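Local coordinates for protein glyoxylate reductase (Paecilomyces sp. J18, PDB 3WNV) that probably reduces glyoxylate to glycolate with a nicotinamide cofactor, as a fungal member of the D-isomer-specific 2-hydroxyacid dehydrogenase family, at residues 56-61 and 89-94; 80-85 and 102-107. All blocks are in the same frame, centred on the assembly; numbering follows the deposited sequence.

Contact 1: 56-61 and 89-94; sequences RSNIST and YDNIDV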
loop_
_atom_site.group_PDB
_atom_site.type_symbol
_atom_site.label_atom_id
_atom_site.label_comp_id
_atom_site.label_asym_id
_atom_site.label_seq_id
_atom_site.Cartn_x
_atom_site.Cartn_y
_atom_site.Cartn_z
ATOM N N ARG A 56 4.679 15.300 0.824
ATOM C CA ARG A 56 4.287 14.721 -0.450
ATOM C C ARG A 56 3.426 13.518 -0.181
ATOM O O ARG A 56 3.312 13.057 0.966
ATOM C CB ARG A 56 5.521 14.322 -1.286
ATOM C CG ARG A 56 6.286 13.118 -0.739
ATOM C CD ARG A 56 7.427 12.730 -1.677
ATOM N NE ARG A 56 6.941 12.278 -3.006
ATOM C CZ ARG A 56 6.609 11.011 -3.299
ATOM N NH1 ARG A 56 6.658 10.057 -2.369
ATOM N NH2 ARG A 56 6.230 10.689 -4.539
ATOM N N SER A 57 2.846 12.961 -1.240
ATOM C CA SER A 57 2.014 11.756 -1.089
ATOM C C SER A 57 2.218 10.734 -2.214
ATOM O O SER A 57 2.820 11.053 -3.249
ATOM C CB SER A 57 0.554 12.151 -1.060
ATOM O OG SER A 57 0.194 12.787 -2.289
ATOM N N ASN A 58 1.669 9.529 -2.046
ATOM C CA ASN A 58 1.713 8.566 -3.152
ATOM C C ASN A 58 1.007 9.123 -4.379
ATOM O O ASN A 58 1.518 9.036 -5.494
ATOM C CB ASN A 58 1.127 7.218 -2.726
ATOM C CG ASN A 58 2.128 6.366 -1.951
ATOM O OD1 ASN A 58 3.345 6.367 -2.230
ATOM N ND2 ASN A 58 1.626 5.625 -0.973
ATOM N N ILE A 59 -0.153 9.747 -4.187
ATOM C CA ILE A 59 -0.850 10.304 -5.345
ATOM C C ILE A 59 -0.056 11.385 -6.075
ATOM O O ILE A 59 -0.112 11.479 -7.318
ATOM C CB ILE A 59 -2.252 10.834 -4.932
ATOM C CG1 ILE A 59 -3.152 9.647 -4.612
ATOM C CG2 ILE A 59 -2.869 11.622 -6.021
ATOM C CD1 ILE A 59 -4.455 10.063 -3.966
ATOM N N SER A 60 0.700 12.205 -5.320
ATOM C CA SER A 60 1.427 13.353 -5.882
ATOM C C SER A 60 2.576 12.964 -6.814
ATOM O O SER A 60 3.143 13.826 -7.498
ATOM C CB SER A 60 1.974 14.275 -4.770
ATOM O OG SER A 60 3.015 13.633 -3.996
ATOM N N THR A 61 2.894 11.672 -6.856
ATOM C CA THR A 61 3.925 11.141 -7.750
ATOM C C THR A 61 3.590 11.525 -9.206
ATOM O O THR A 61 4.471 11.736 -10.038
ATOM C CB THR A 61 4.019 9.618 -7.597
ATOM O OG1 THR A 61 4.242 9.303 -6.224
ATOM C CG2 THR A 61 5.226 9.077 -8.369
ATOM N N TYR A 89 6.161 3.474 0.520
ATOM C CA TYR A 89 6.942 4.612 -0.024
ATOM C C TYR A 89 7.972 4.119 -1.031
ATOM O O TYR A 89 9.119 4.554 -1.022
ATOM C CB TYR A 89 7.595 5.402 1.114
ATOM C CG TYR A 89 8.189 4.532 2.208
ATOM C CD1 TYR A 89 7.405 4.094 3.279
ATOM C CD2 TYR A 89 9.531 4.130 2.158
ATOM C CE1 TYR A 89 7.935 3.317 4.283
ATOM C CE2 TYR A 89 10.074 3.360 3.162
ATOM C CZ TYR A 89 9.269 2.927 4.202
ATOM O OH TYR A 89 9.831 2.141 5.172
ATOM N N ASP A 90 7.568 3.182 -1.890
ATOM C CA ASP A 90 8.517 2.584 -2.812
ATOM C C ASP A 90 8.798 3.580 -3.926
ATOM O O ASP A 90 9.665 3.340 -4.776
ATOM C CB ASP A 90 8.011 1.214 -3.325
ATOM C CG ASP A 90 6.626 1.289 -3.906
ATOM O OD1 ASP A 90 6.484 1.652 -5.098
ATOM O OD2 ASP A 90 5.662 0.980 -3.182
ATOM N N ASN A 91 8.125 4.746 -3.895
ATOM C CA ASN A 91 8.481 5.834 -4.840
ATOM C C ASN A 91 9.457 6.886 -4.249
ATOM O O ASN A 91 9.704 7.957 -4.831
ATOM C CB ASN A 91 7.223 6.505 -5.382
ATOM C CG ASN A 91 6.264 6.858 -4.292
ATOM O OD1 ASN A 91 6.675 7.108 -3.132
ATOM N ND2 ASN A 91 4.976 6.818 -4.612
ATOM N N ILE A 92 10.022 6.580 -3.084
ATOM C CA ILE A 92 11.124 7.384 -2.551
ATOM C C ILE A 92 12.368 6.495 -2.422
ATOM O O ILE A 92 12.292 5.389 -1.869
ATOM C CB ILE A 92 10.802 7.898 -1.165
ATOM C CG1 ILE A 92 9.475 8.638 -1.179
ATOM C CG2 ILE A 92 11.957 8.766 -0.617
ATOM C CD1 ILE A 92 9.066 9.166 0.199
ATOM N N ASP A 93 13.508 6.975 -2.913
ATOM C CA ASP A 93 14.758 6.258 -2.731
ATOM C C ASP A 93 15.323 6.636 -1.380
ATOM O O ASP A 93 16.055 7.630 -1.234
ATOM C CB ASP A 93 15.718 6.664 -3.833
ATOM C CG ASP A 93 17.006 5.859 -3.816
ATOM O OD1 ASP A 93 17.459 5.410 -2.721
ATOM O OD2 ASP A 93 17.573 5.694 -4.913
ATOM N N VAL A 94 14.978 5.850 -0.373
ATOM C CA VAL A 94 15.401 6.144 0.988
ATOM C C VAL A 94 16.922 6.270 1.204
ATOM O O VAL A 94 17.377 7.183 1.875
ATOM C CB VAL A 94 14.764 5.160 1.988
ATOM C CG1 VAL A 94 15.278 5.438 3.403
ATOM C CG2 VAL A 94 13.214 5.237 1.907
HETATM O O HOH W 1 4.596 3.851 -2.370
#
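The amide of N91 is gripped at both ends by side chains of 56-61. Its OD1 takes a hydrogen bond from NH1 of R56 at 3.0 Å, and its ND2 donates to OD1 of N58 at 2.9 Å. R56 and N91 reach toward each other tip to tip, with N91 CG held between its backbone N and carbonyl carbon (chi1 48°). The guanidinium and amide planes are 86° apart; OD1 lies near the guanidinium plane, whereas NH1 stands well above the carbonyl plane of N91. The second bond is less straight (148° at the hydrogen), and its donor is tilted modestly from the carbonyl plane of N58. With one acceptor and one donor engaged, the flip state of the N91 amide is defined. A water bridges the same N58 OD1 (2.8 Å) to the backbone N of D90, and N58 ND2 bonds to G88 O.

The contact joins the last residues of strand 51-57 and the turn after it to the loop before helix 94-99, at the C-terminal ends of the strands of the five-stranded parallel sheet. A sulfate ion, probably from the crystallisation liquor, lies about 3 Å from the N58 side chain (nearest atoms).

Farther out, T61 OG1 approaches N91 ND2 to 3.1 Å at an angle too poor for a hydrogen bond; it donates instead to N58 O at 2.8 Å, across a type I turn from N58 to T61. A second type I turn, Y89 to I92, carries N91. Across the two segments the apolar contribution comes mainly from I92, whose CG1 lies 3.4 Å from R56 NH1, while F67 adds a cation-pi contact to the same arginine.

Contact 2: 80-85 and 102-107; sequences KYICHN and IAISST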
loop_
_atom_site.group_PDB
_atom_site.type_symbol
_atom_site.label_atom_id
_atom_site.label_comp_id
_atom_site.label_asym_id
_atom_site.label_seq_id
_atom_site.Cartn_x
_atom_site.Cartn_y
_atom_site.Cartn_z
ATOM N N LYS A 80 15.702 18.975 4.731
ATOM C CA LYS A 80 16.120 18.061 5.792
ATOM C C LYS A 80 15.120 16.968 6.073
ATOM O O LYS A 80 15.467 15.994 6.708
ATOM C CB LYS A 80 16.525 18.812 7.062
ATOM C CG LYS A 80 17.686 19.765 6.796
ATOM C CD LYS A 80 18.663 19.878 7.964
ATOM C CE LYS A 80 17.970 20.262 9.267
ATOM N NZ LYS A 80 18.913 20.917 10.237
ATOM N N TYR A 81 13.886 17.142 5.599
ATOM C CA TYR A 81 12.773 16.244 5.901
ATOM C C TYR A 81 11.888 16.072 4.680
ATOM O O TYR A 81 11.602 17.036 3.952
ATOM C CB TYR A 81 11.906 16.793 7.034
ATOM C CG TYR A 81 12.673 17.004 8.291
ATOM C CD1 TYR A 81 12.928 15.944 9.164
ATOM C CD2 TYR A 81 13.190 18.250 8.594
ATOM C CE1 TYR A 81 13.693 16.148 10.315
ATOM C CE2 TYR A 81 13.933 18.458 9.747
ATOM C CZ TYR A 81 14.176 17.397 10.597
ATOM O OH TYR A 81 14.919 17.607 11.728
ATOM N N ILE A 82 11.407 14.856 4.473
ATOM C CA ILE A 82 10.333 14.627 3.533
ATOM C C ILE A 82 9.321 13.830 4.282
ATOM O O ILE A 82 9.612 12.731 4.782
ATOM C CB ILE A 82 10.779 13.805 2.322
ATOM C CG1 ILE A 82 11.774 14.600 1.506
ATOM C CG2 ILE A 82 9.563 13.436 1.414
ATOM C CD1 ILE A 82 12.480 13.683 0.471
ATOM N N CYS A 83 8.132 14.394 4.403
ATOM C CA CYS A 83 7.061 13.768 5.140
ATOM C C CYS A 83 6.048 13.267 4.144
ATOM O O CYS A 83 5.382 14.037 3.460
ATOM C CB CYS A 83 6.469 14.771 6.143
ATOM S SG CYS A 83 7.743 15.320 7.371
ATOM N N HIS A 84 5.957 11.939 4.045
ATOM C CA HIS A 84 5.230 11.248 3.005
ATOM C C HIS A 84 3.893 10.684 3.486
ATOM O O HIS A 84 3.802 10.052 4.549
ATOM C CB HIS A 84 6.134 10.089 2.494
ATOM C CG HIS A 84 5.456 9.168 1.506
ATOM N ND1 HIS A 84 5.301 9.486 0.169
ATOM C CD2 HIS A 84 4.887 7.953 1.680
ATOM C CE1 HIS A 84 4.697 8.469 -0.446
ATOM N NE2 HIS A 84 4.420 7.541 0.454
ATOM N N ASN A 85 2.856 10.927 2.698
ATOM C CA ASN A 85 1.521 10.414 2.978
ATOM C C ASN A 85 1.401 9.056 2.308
ATOM O O ASN A 85 1.296 8.931 1.076
ATOM C CB ASN A 85 0.466 11.389 2.474
ATOM C CG ASN A 85 -0.927 10.938 2.828
ATOM O OD1 ASN A 85 -1.152 9.752 3.047
ATOM N ND2 ASN A 85 -1.862 11.863 2.891
ATOM N N ILE A 102 18.642 13.780 4.434
ATOM C CA ILE A 102 17.182 13.975 4.528
ATOM C C ILE A 102 16.512 12.820 5.288
ATOM O O ILE A 102 16.724 11.651 4.964
ATOM C CB ILE A 102 16.549 14.081 3.116
ATOM C CG1 ILE A 102 17.197 15.204 2.307
ATOM C CG2 ILE A 102 15.018 14.233 3.199
ATOM C CD1 ILE A 102 16.770 15.191 0.843
ATOM N N ALA A 103 15.710 13.157 6.296
ATOM C CA ALA A 103 14.951 12.169 7.071
ATOM C C ALA A 103 13.576 12.028 6.465
ATOM O O ALA A 103 12.985 13.033 6.054
ATOM C CB ALA A 103 14.857 12.592 8.530
ATOM N N ILE A 104 13.062 10.792 6.390
ATOM C CA ILE A 104 11.778 10.523 5.762
ATOM C C ILE A 104 10.823 9.924 6.784
ATOM O O ILE A 104 11.209 9.042 7.553
ATOM C CB ILE A 104 11.941 9.443 4.669
ATOM C CG1 ILE A 104 13.076 9.827 3.712
ATOM C CG2 ILE A 104 10.642 9.199 3.929
ATOM C CD1 ILE A 104 12.694 10.844 2.672
ATOM N N SER A 105 9.583 10.408 6.805
ATOM C CA SER A 105 8.523 9.756 7.566
ATOM C C SER A 105 7.437 9.237 6.644
ATOM O O SER A 105 7.291 9.700 5.506
ATOM C CB SER A 105 7.962 10.729 8.635
ATOM O OG SER A 105 7.252 11.780 8.029
ATOM N N SER A 106 6.678 8.221 7.085
ATOM C CA SER A 106 5.568 7.700 6.284
ATOM C C SER A 106 4.382 7.672 7.219
ATOM O O SER A 106 4.454 8.278 8.307
ATOM C CB SER A 106 5.855 6.263 5.796
ATOM O OG SER A 106 6.310 5.516 6.912
ATOM N N THR A 107 3.321 6.981 6.817
ATOM C CA THR A 107 2.115 6.875 7.655
ATOM C C THR A 107 1.736 5.414 7.921
ATOM O O THR A 107 0.784 4.923 7.308
ATOM C CB THR A 107 0.917 7.565 7.027
ATOM O OG1 THR A 107 0.600 6.966 5.753
ATOM C CG2 THR A 107 1.206 9.057 6.832
HETATM O O HOH W 2 4.659 11.041 7.186
#
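I82 packs against I104 of the neighbouring strand and I102 just before it. I104 lies beside it, pointing the same way. Its CG1 is anti to the carbonyl carbon, and chi2 of -80° turns CD1 back to within 3.5 Å of I82 CB. I102 crosses instead, laying CG2 3.7 Å from I82 CG1. A97 of helix 94-99 touches both I102 and I104.

The other face carries Y81, C83, A103 and S105. A103 CB meets Y81 CD1 obliquely at 3.9 Å. S105 has OG between its backbone N and carbonyl carbon (chi1 69°), 3.6 Å from both CB and SG of C83. A water lies 2.8 Å from S105 OG and donates to H84 O.

At the C-terminal end of the pair, H84 NE2 bonds outside it to G88 O, while T107 CG2 rests 3.6 Å from H84 O.

Between the two faces, four backbone bonds alternate in donor strand, from A103 N to K80 O through H84 N to S105 O (3.0 Å). The strand axes run 13° from parallel and 4.8 Å apart. This in-register parallel pairing, with helix 94-99 between the strands in sequence, is a beta-alpha-beta unit at the edge of the five-stranded parallel sheet.

Both contacts involve the same five-stranded parallel sheet, with centres 10 Å apart. Contact 2 is buried, nine of its twelve touching residues being so, and joins two adjacent strands through backbone bonds and aliphatic packing. Contact 1 is partly buried and smaller (221 against 508 Å²); it connects the end of strand 51-57 and its following turn to the loop after strand 81-85, almost wholly through polar side chains. Their segments alternate along the chain: 89-94 lies in the connection between the two strands of contact 2. R56 joins them directly, since its backbone probably bonds to C83 O and N85 N while its guanidinium serves contact 1. The H84 side chain likewise packs on N58 and N91.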